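Local coordinates for histone-lysine N-methyltransferase, H3 lysine-9 specific SUVH6 (Arabidopsis thaliana, PDB 6A5K), which transfers methyl groups from S-adenosylmethionine to histone H3 and probably recognises methylated DNA through its SRA domain, at residues A[163-166]-A[167-170]; A[44-47]-A[48-52]. The protein carries 1 engineered substitution. All coordinates share one frame; numbering follows the deposited sequence.

Interaction 2 comes first along the chain, in helix 44-54; interaction 1 follows at the end of helix 156-167, where the chain turns toward strand 171-176. Their centres lie about 34 Å apart, the nearest atoms about 24 Å, and they share no helix or strand. Interaction 1 belongs to the SRA domain and rests against its curved mixed sheet, on strands 105-113 and 190-205. Interaction 2 lies nearer the centre of the chain, among helices 5-29, 81-87 and 412-420, the last within the SET range. One contact therefore finishes a helix of the SRA domain, which probably reads DNA methylation, while the other sits where parts of the SRA and SET regions meet.

Interaction 1. Residues A[163-166]-A[167-170]; sequences TSIE and KQTP
At the C-terminal end of helix 156-167 in the SRA domain, Gln168 leaves the helical path with a positive phi (53°) and folds its side-chain amide back onto the carbonyl oxygen of Ile165. Gln168 NE2 donates to Ile165 O at 2.7 Å, almost straight (177° at the hydrogen), in the carbonyl plane and on a lone pair of the oxygen. The acceptor also lies in the plane of the Gln168 amide. The bend at chi2 (-62°) curls the chain round so that NE2 reaches backward to this carbonyl. The same NE2 bonds to Val198 O on strand 190-205, which ties the helix end to the sheet.

The last regular turn is closed by Lys167 N bonding to Thr163 O at 3.0 Å, nearly in line with the C=O. One residue on, Gln168 N lies 2.7 Å from Ser164 O but meets it at a poor angle, a weak bond. Ser164 O gains a second donor from water 1 at 2.9 Å, and this water also donates to Thr169 O at 2.8 Å. The hydroxyls of Ser164 and Thr169 do not bond directly: water 2 sits 2.6 Å from Ser164 OG and equally 2.6 Å from Thr169 OG1. Ser164 OG also receives Ala108 N of strand 105-113. On the flank of the helix the Lys167 side chain runs alongside that of Thr163, its CG 4.0 Å from Thr163 CG2, and reaches Tyr102 and Val107.

Past the point where regular helical bonding fails, carbonyls at the helix end are thus met by a side-chain amide and a water. The amide spends its donors on two backbone oxygens, one in the helix and one in the sheet, which probably holds it in a fixed orientation.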
# COMPACT_ATOMS: atom_id res chain seq x y z
N THR A 163 24.07 -4.90 -26.92
CA THR A 163 24.62 -6.24 -26.79
C THR A 163 23.56 -7.24 -26.33
O THR A 163 23.60 -8.43 -26.69
CB THR A 163 25.81 -6.25 -25.81
OG1 THR A 163 26.78 -5.29 -26.24
CG2 THR A 163 26.46 -7.63 -25.72
N SER A 164 22.60 -6.76 -25.54
CA SER A 164 21.47 -7.61 -25.12
C SER A 164 20.76 -8.23 -26.32
O SER A 164 20.26 -9.35 -26.24
CB SER A 164 20.47 -6.81 -24.28
OG SER A 164 20.98 -6.55 -22.98
N ILE A 165 20.70 -7.49 -27.43
CA ILE A 165 20.11 -7.99 -28.66
C ILE A 165 20.82 -9.24 -29.16
O ILE A 165 20.19 -10.25 -29.49
CB ILE A 165 20.15 -6.92 -29.78
CG1 ILE A 165 19.38 -5.67 -29.34
CG2 ILE A 165 19.58 -7.47 -31.08
CD1 ILE A 165 19.50 -4.51 -30.31
N GLU A 166 22.15 -9.17 -29.21
CA GLU A 166 22.94 -10.30 -29.70
C GLU A 166 22.89 -11.49 -28.76
O GLU A 166 22.81 -12.63 -29.21
CB GLU A 166 24.40 -9.90 -29.93
CG GLU A 166 24.60 -8.53 -30.53
CD GLU A 166 26.04 -8.04 -30.37
OE1 GLU A 166 26.92 -8.87 -30.04
OE2 GLU A 166 26.28 -6.84 -30.61
N LYS A 167 22.92 -11.23 -27.45
CA LYS A 167 22.92 -12.33 -26.49
C LYS A 167 21.50 -12.84 -26.19
O LYS A 167 21.33 -13.96 -25.69
CB LYS A 167 23.60 -11.91 -25.19
CG LYS A 167 25.01 -11.35 -25.38
CD LYS A 167 25.98 -12.43 -25.80
CE LYS A 167 27.39 -12.08 -25.38
NZ LYS A 167 28.07 -11.22 -26.39
N GLN A 168 20.50 -12.03 -26.51
CA GLN A 168 19.11 -12.34 -26.20
C GLN A 168 18.93 -12.67 -24.72
O GLN A 168 18.26 -13.63 -24.35
CB GLN A 168 18.59 -13.47 -27.08
CG GLN A 168 18.30 -13.03 -28.51
CD GLN A 168 17.21 -11.97 -28.57
OE1 GLN A 168 16.05 -12.25 -28.26
NE2 GLN A 168 17.58 -10.75 -28.94
N THR A 169 19.56 -11.85 -23.89
CA THR A 169 19.45 -11.96 -22.44
C THR A 169 18.32 -11.06 -21.92
O THR A 169 18.05 -10.02 -22.51
CB THR A 169 20.77 -11.60 -21.76
OG1 THR A 169 21.30 -10.41 -22.37
CG2 THR A 169 21.78 -12.73 -21.92
N PRO A 170 17.66 -11.47 -20.83
CA PRO A 170 16.50 -10.72 -20.34
C PRO A 170 16.86 -9.35 -19.75
O PRO A 170 17.96 -9.15 -19.23
CB PRO A 170 15.91 -11.64 -19.27
CG PRO A 170 17.09 -12.40 -18.76
CD PRO A 170 17.96 -12.64 -19.97
O HOH W 1 17.57 -9.24 -25.18
O HOH W 2 20.26 -8.30 -21.18

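Interaction 2. Residues A[44-47]-A[48-52]; sequences IDFE and ASTIL
Ser49 grips the carbonyl of Asp45 twice, one turn back along helix 44-54: Ser49 OG donates to Asp45 O at 2.7 Å, and Ser49 N reaches the same Asp45 O at 2.9 Å. The two donors come from opposite faces of the carbonyl plane, each tilted about 32° from it, so neither crowds the other. With OG beside its own backbone N (chi1 -65°), the hydroxyl is turned back along the helix onto this oxygen. An alanine here would remove the hydroxyl and probably leave Asp45 O with the single backbone bond, on a side where Met82 and Ile86 pack.

Thr50 repeats the pattern more loosely. Thr50 N bonds to Phe46 O at 2.9 Å, while Thr50 OG1 donates to Phe46 O from the opposite face at 3.2 Å. The Phe46 ring, set by a CG anti to the backbone N (chi1 -167°), runs obliquely past the threonine, its CE2 4.0 Å from Thr50 OG1. Ordinary helical bonds complete the turns, Ala48 N to Ile44 O and Ile51 N to Glu47 O. The ethyl arm of Ile51 also packs against the Glu47 carbonyl oxygen, with Ile51 CG1 3.3 Å from Glu47 O. Ala48, with only its methyl, tucks CB 3.2 Å from Ile44 O. Glu47 extends its carboxylate away from the turn to a salt bridge with Arg37.

Outward from these bonds the helix packs on three others, while Phe46 and Thr50 lie on its exposed side. Ala48 and Ser49 meet Phe17 of helix 5-29, and Ala48 also touches Val20. Asp45 and Ser49 face Met82 of helix 81-87, while Ile51 and Leu52 pack on Leu420, at the end of helix 412-420.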
# COMPACT_ATOMS: atom_id res chain seq x y z
N ILE A 44 14.49 13.01 2.25
CA ILE A 44 14.20 11.96 3.20
C ILE A 44 14.51 10.58 2.62
O ILE A 44 14.89 9.67 3.36
CB ILE A 44 12.73 12.00 3.70
CG1 ILE A 44 11.74 11.69 2.57
CG2 ILE A 44 12.42 13.36 4.35
CD1 ILE A 44 10.28 11.80 2.99
N ASP A 45 14.39 10.42 1.31
CA ASP A 45 14.69 9.13 0.68
C ASP A 45 16.19 8.86 0.73
O ASP A 45 16.62 7.73 0.99
CB ASP A 45 14.18 9.08 -0.76
CG ASP A 45 14.72 10.22 -1.62
OD1 ASP A 45 14.87 11.35 -1.11
OD2 ASP A 45 14.98 9.98 -2.82
N PHE A 46 16.99 9.89 0.50
CA PHE A 46 18.44 9.78 0.56
C PHE A 46 18.91 9.44 1.99
O PHE A 46 19.74 8.54 2.19
CB PHE A 46 19.09 11.08 0.09
CG PHE A 46 20.56 10.96 -0.17
CD1 PHE A 46 21.02 10.66 -1.44
CD2 PHE A 46 21.48 11.15 0.84
CE1 PHE A 46 22.38 10.56 -1.70
CE2 PHE A 46 22.84 11.05 0.60
CZ PHE A 46 23.29 10.76 -0.67
N GLU A 47 18.36 10.15 2.97
CA GLU A 47 18.73 9.95 4.37
C GLU A 47 18.32 8.56 4.86
O GLU A 47 19.10 7.87 5.54
CB GLU A 47 18.11 11.04 5.25
CG GLU A 47 18.63 12.44 4.92
CD GLU A 47 18.22 13.48 5.94
OE1 GLU A 47 17.53 13.13 6.93
OE2 GLU A 47 18.61 14.66 5.76
N ALA A 48 17.10 8.15 4.51
CA ALA A 48 16.60 6.83 4.85
C ALA A 48 17.47 5.75 4.22
O ALA A 48 17.79 4.74 4.86
CB ALA A 48 15.14 6.66 4.42
N SER A 49 17.84 5.97 2.96
CA SER A 49 18.71 5.03 2.25
C SER A 49 20.04 4.88 2.98
O SER A 49 20.53 3.77 3.13
CB SER A 49 18.95 5.48 0.80
OG SER A 49 17.75 5.47 0.04
N THR A 50 20.62 6.00 3.40
CA THR A 50 21.89 5.96 4.11
C THR A 50 21.76 5.16 5.40
O THR A 50 22.62 4.33 5.72
CB THR A 50 22.40 7.38 4.43
OG1 THR A 50 22.74 8.05 3.21
CG2 THR A 50 23.63 7.31 5.32
N ILE A 51 20.67 5.40 6.13
CA ILE A 51 20.44 4.69 7.39
C ILE A 51 20.30 3.18 7.18
O ILE A 51 20.92 2.38 7.89
CB ILE A 51 19.19 5.24 8.12
CG1 ILE A 51 19.48 6.67 8.61
CG2 ILE A 51 18.81 4.36 9.29
CD1 ILE A 51 18.24 7.43 9.04
N LEU A 52 19.53 2.78 6.18
CA LEU A 52 19.37 1.36 5.88
C LEU A 52 20.68 0.73 5.42
O LEU A 52 21.00 -0.41 5.76
CB LEU A 52 18.27 1.15 4.83
CG LEU A 52 16.87 0.84 5.36
CD1 LEU A 52 16.20 2.04 6.02
CD2 LEU A 52 15.99 0.29 4.25